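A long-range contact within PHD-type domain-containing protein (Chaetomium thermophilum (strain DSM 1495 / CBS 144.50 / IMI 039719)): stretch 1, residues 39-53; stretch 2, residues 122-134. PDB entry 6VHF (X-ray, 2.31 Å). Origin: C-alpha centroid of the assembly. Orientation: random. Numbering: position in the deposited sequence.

Stretch 1 (39-53) ARREAAIAAGIPGIT
Stretch 2, residues 122-134: QDPRTAGMCLRKK

A single water ties the two backbones together, donating to Arg40 O and to Arg125 O, both at 2.8 Å from the water oxygen, so a helical carbonyl and a loop carbonyl that cannot bond each other share one donor. Stretch 1 enters as a helix that begins earlier in the chain; Gly48 then leaves helical geometry (phi/psi 61/45), and a type II turn from Ile49 to Ile52 follows, closed by Ile52 N to Ile49 O at 2.9 Å. Stretch 2 has no regular helix or strand; its own type II turn, Thr126 to Met129, is closed by Met129 N to Thr126 O at 3.0 Å. Register is set by CA pairs: Ala44 CA to Arg125 CA at 5.8 Å, Ile52 CA to Leu131 CA at 7.4 Å, Thr53 CA to Lys133 CA at 8.2 Å, so both chains run the same way along the contact.

Two direct hydrogen bonds cross. Arg40 (m, t, p, chi4 85°), whose CA-to-CB bond points toward stretch 2, gives NH2 to Pro124 O at 2.8 Å and 162°, the acceptor lying at the guanidinium edge. Lys133 (m, t, t, p) gives NZ to Gly51 O at 2.9 Å, while its CE packs 3.5 Å from Thr53 CG2.

Between them lies an apolar patch. Met129 (t, t, m) brings CE 4.0 Å from Ala44 CB and 3.4 Å from Arg40 O. Thr126 CG2 (chi1 p) sits 3.5 Å from Ile52 CD1 and 4.0 Å from both Ala44 CB and Ile49 CD1. Ile49 and Ile52 are both m, t; Leu131 (m, m) puts CD1 4.3 Å from Ile52 CG1.

Arg125 (m, t, m, chi4 180°) is held by Asp123 (t): Arg125 NE to Asp123 OD1 at 2.9 Å, and a salt bridge from Arg125 NH2 to Asp123 OD2 at 2.5 Å. Ile49 CD1 covers one guanidinium face, 3.5 Å from Arg125 CZ.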

# COMPACT_ATOMS: atom_id res chain seq x y z
N ALA A 39 3.54 0.45 18.03
CA ALA A 39 3.08 0.09 19.38
C ALA A 39 4.06 -0.83 20.09
O ALA A 39 4.24 -0.74 21.31
CB ALA A 39 1.71 -0.60 19.32
N ARG A 40 4.66 -1.77 19.35
CA ARG A 40 5.65 -2.67 19.93
C ARG A 40 6.91 -1.92 20.31
O ARG A 40 7.58 -2.27 21.28
CB ARG A 40 5.97 -3.80 18.96
CG ARG A 40 4.88 -4.83 18.80
CD ARG A 40 5.33 -5.96 17.86
NE ARG A 40 6.64 -6.47 18.24
CZ ARG A 40 6.83 -7.41 19.17
NH1 ARG A 40 5.77 -7.95 19.78
NH2 ARG A 40 8.06 -7.81 19.47
N ARG A 41 7.22 -0.86 19.56
CA ARG A 41 8.35 0.00 19.89
C ARG A 41 8.07 0.77 21.17
O ARG A 41 8.91 0.83 22.07
CB ARG A 41 8.62 0.96 18.72
CG ARG A 41 9.79 1.89 18.99
CD ARG A 41 9.90 3.05 17.99
NE ARG A 41 11.01 3.91 18.38
CZ ARG A 41 10.89 5.03 19.09
NH1 ARG A 41 9.69 5.48 19.45
NH2 ARG A 41 11.98 5.72 19.42
N GLU A 42 6.87 1.34 21.29
CA GLU A 42 6.52 2.05 22.52
C GLU A 42 6.50 1.10 23.71
O GLU A 42 6.93 1.48 24.81
CB GLU A 42 5.17 2.75 22.35
CG GLU A 42 4.60 3.35 23.64
CD GLU A 42 3.10 3.71 23.55
OE1 GLU A 42 2.52 4.11 24.59
OE2 GLU A 42 2.51 3.56 22.45
N ALA A 43 6.06 -0.15 23.52
CA ALA A 43 6.06 -1.07 24.66
C ALA A 43 7.48 -1.39 25.12
O ALA A 43 7.76 -1.44 26.33
CB ALA A 43 5.31 -2.36 24.34
N ALA A 44 8.40 -1.64 24.18
CA ALA A 44 9.78 -1.96 24.55
C ALA A 44 10.44 -0.80 25.30
O ALA A 44 11.18 -1.02 26.27
CB ALA A 44 10.59 -2.32 23.29
N ILE A 45 10.15 0.44 24.90
CA ILE A 45 10.71 1.58 25.61
C ILE A 45 10.07 1.72 26.99
O ILE A 45 10.75 2.00 27.99
CB ILE A 45 10.58 2.85 24.77
CG1 ILE A 45 11.46 2.74 23.53
CG2 ILE A 45 11.01 4.08 25.55
CD1 ILE A 45 11.25 3.84 22.53
N ALA A 46 8.76 1.47 27.09
CA ALA A 46 8.09 1.60 28.38
C ALA A 46 8.52 0.53 29.38
O ALA A 46 8.40 0.73 30.60
CB ALA A 46 6.57 1.57 28.20
N ALA A 47 9.02 -0.61 28.89
CA ALA A 47 9.36 -1.71 29.79
C ALA A 47 10.63 -1.46 30.58
O ALA A 47 10.94 -2.23 31.50
CB ALA A 47 9.51 -3.02 28.99
N GLY A 48 11.37 -0.40 30.26
CA GLY A 48 12.62 -0.14 30.97
C GLY A 48 13.64 -1.25 30.82
O GLY A 48 14.26 -1.65 31.81
N ILE A 49 13.83 -1.76 29.61
CA ILE A 49 14.86 -2.77 29.36
C ILE A 49 16.20 -2.06 29.24
O ILE A 49 16.28 -1.02 28.55
CB ILE A 49 14.58 -3.58 28.08
CG1 ILE A 49 13.13 -4.08 28.02
CG2 ILE A 49 15.54 -4.76 27.96
CD1 ILE A 49 12.75 -4.59 26.61
N PRO A 50 17.26 -2.57 29.88
CA PRO A 50 18.56 -1.88 29.84
C PRO A 50 19.01 -1.61 28.41
O PRO A 50 19.00 -2.49 27.56
CB PRO A 50 19.50 -2.87 30.56
CG PRO A 50 18.59 -3.60 31.52
CD PRO A 50 17.26 -3.73 30.80
N GLY A 51 19.39 -0.35 28.17
CA GLY A 51 19.84 0.07 26.86
C GLY A 51 18.75 0.44 25.88
O GLY A 51 19.03 1.12 24.89
N ILE A 52 17.51 0.01 26.11
CA ILE A 52 16.42 0.29 25.18
C ILE A 52 15.83 1.62 25.61
O ILE A 52 14.93 1.69 26.46
CB ILE A 52 15.42 -0.85 25.11
CG1 ILE A 52 16.10 -2.01 24.41
CG2 ILE A 52 14.17 -0.46 24.32
CD1 ILE A 52 15.45 -3.32 24.65
N THR A 53 16.38 2.70 25.07
CA THR A 53 16.03 4.07 25.36
C THR A 53 15.09 4.61 24.28
O THR A 53 14.72 3.91 23.33
CB THR A 53 17.31 4.92 25.47
OG1 THR A 53 17.72 5.34 24.16
CG2 THR A 53 18.44 4.09 26.02
N GLN A 122 15.73 -15.20 22.23
CA GLN A 122 15.70 -13.75 22.12
C GLN A 122 14.39 -13.17 22.68
O GLN A 122 13.31 -13.76 22.52
CB GLN A 122 15.90 -13.32 20.66
CG GLN A 122 15.64 -11.83 20.28
CD GLN A 122 16.37 -10.74 21.11
OE1 GLN A 122 17.02 -11.00 22.13
NE2 GLN A 122 16.25 -9.49 20.64
N ASP A 123 14.53 -12.01 23.33
CA ASP A 123 13.51 -11.23 24.02
C ASP A 123 12.30 -10.94 23.13
O ASP A 123 12.41 -10.17 22.16
CB ASP A 123 14.14 -9.92 24.51
CG ASP A 123 13.32 -9.25 25.59
OD1 ASP A 123 12.09 -9.42 25.62
OD2 ASP A 123 13.92 -8.57 26.46
N PRO A 124 11.13 -11.51 23.45
CA PRO A 124 9.95 -11.29 22.60
C PRO A 124 9.56 -9.83 22.49
O PRO A 124 8.89 -9.46 21.52
CB PRO A 124 8.85 -12.10 23.30
CG PRO A 124 9.54 -12.96 24.28
CD PRO A 124 10.81 -12.28 24.66
N ARG A 125 9.95 -9.00 23.46
CA ARG A 125 9.56 -7.59 23.39
C ARG A 125 10.31 -6.85 22.30
O ARG A 125 9.86 -5.77 21.89
CB ARG A 125 9.79 -6.90 24.75
CG ARG A 125 8.97 -7.49 25.89
CD ARG A 125 9.53 -7.08 27.27
NE ARG A 125 10.91 -7.52 27.46
CZ ARG A 125 11.64 -7.29 28.56
NH1 ARG A 125 11.14 -6.59 29.59
NH2 ARG A 125 12.89 -7.74 28.63
N THR A 126 11.46 -7.37 21.85
CA THR A 126 12.29 -6.69 20.87
C THR A 126 12.69 -7.58 19.70
O THR A 126 13.54 -7.19 18.90
CB THR A 126 13.57 -6.16 21.53
OG1 THR A 126 14.34 -7.28 21.98
CG2 THR A 126 13.23 -5.26 22.72
N ALA A 127 12.13 -8.79 19.60
CA ALA A 127 12.53 -9.70 18.54
C ALA A 127 12.07 -9.16 17.19
O ALA A 127 10.91 -8.78 17.02
CB ALA A 127 11.92 -11.09 18.77
N GLY A 128 12.98 -9.16 16.22
CA GLY A 128 12.70 -8.56 14.94
C GLY A 128 12.84 -7.06 14.92
O GLY A 128 12.59 -6.44 13.87
N MET A 129 13.24 -6.45 16.03
CA MET A 129 13.24 -5.01 16.17
C MET A 129 14.66 -4.49 16.01
O MET A 129 15.61 -5.11 16.48
CB MET A 129 12.66 -4.61 17.53
CG MET A 129 12.22 -3.18 17.65
SD MET A 129 11.74 -2.73 19.34
CE MET A 129 10.21 -3.64 19.58
N CYS A 130 14.80 -3.36 15.32
CA CYS A 130 16.11 -2.76 15.10
C CYS A 130 16.45 -1.86 16.27
O CYS A 130 15.73 -0.89 16.54
CB CYS A 130 16.13 -1.95 13.81
SG CYS A 130 17.59 -0.91 13.68
N LEU A 131 17.54 -2.19 16.97
CA LEU A 131 17.90 -1.49 18.20
C LEU A 131 18.97 -0.42 17.98
O LEU A 131 19.55 0.07 18.95
CB LEU A 131 18.36 -2.48 19.27
CG LEU A 131 17.34 -3.42 19.93
CD1 LEU A 131 15.98 -2.72 20.15
CD2 LEU A 131 17.17 -4.70 19.10
N ARG A 132 19.23 -0.03 16.73
CA ARG A 132 20.19 1.05 16.51
C ARG A 132 19.65 2.34 17.12
O ARG A 132 18.45 2.62 17.07
CB ARG A 132 20.47 1.21 15.02
CG ARG A 132 21.60 2.19 14.68
CD ARG A 132 23.01 1.58 14.81
NE ARG A 132 23.29 1.04 16.15
CZ ARG A 132 23.65 1.78 17.20
NH1 ARG A 132 23.78 3.09 17.07
NH2 ARG A 132 23.87 1.21 18.38
N LYS A 133 20.54 3.11 17.76
CA LYS A 133 20.17 4.42 18.28
C LYS A 133 20.47 5.49 17.24
O LYS A 133 21.47 5.40 16.52
CB LYS A 133 20.91 4.75 19.59
CG LYS A 133 20.43 3.97 20.83
CD LYS A 133 21.00 4.55 22.14
CE LYS A 133 20.73 3.65 23.35
NZ LYS A 133 21.09 2.22 23.11
N LYS A 134 19.60 6.49 17.16
CA LYS A 134 19.63 7.49 16.09
C LYS A 134 19.87 6.82 14.73
O LYS A 134 20.85 7.07 14.03
CB LYS A 134 20.69 8.56 16.36
CG LYS A 134 20.39 9.47 17.55
CD LYS A 134 20.80 8.83 18.87
CE LYS A 134 20.85 9.86 19.99
NZ LYS A 134 19.61 10.68 20.05
O HOH W 1 7.27 -4.77 22.45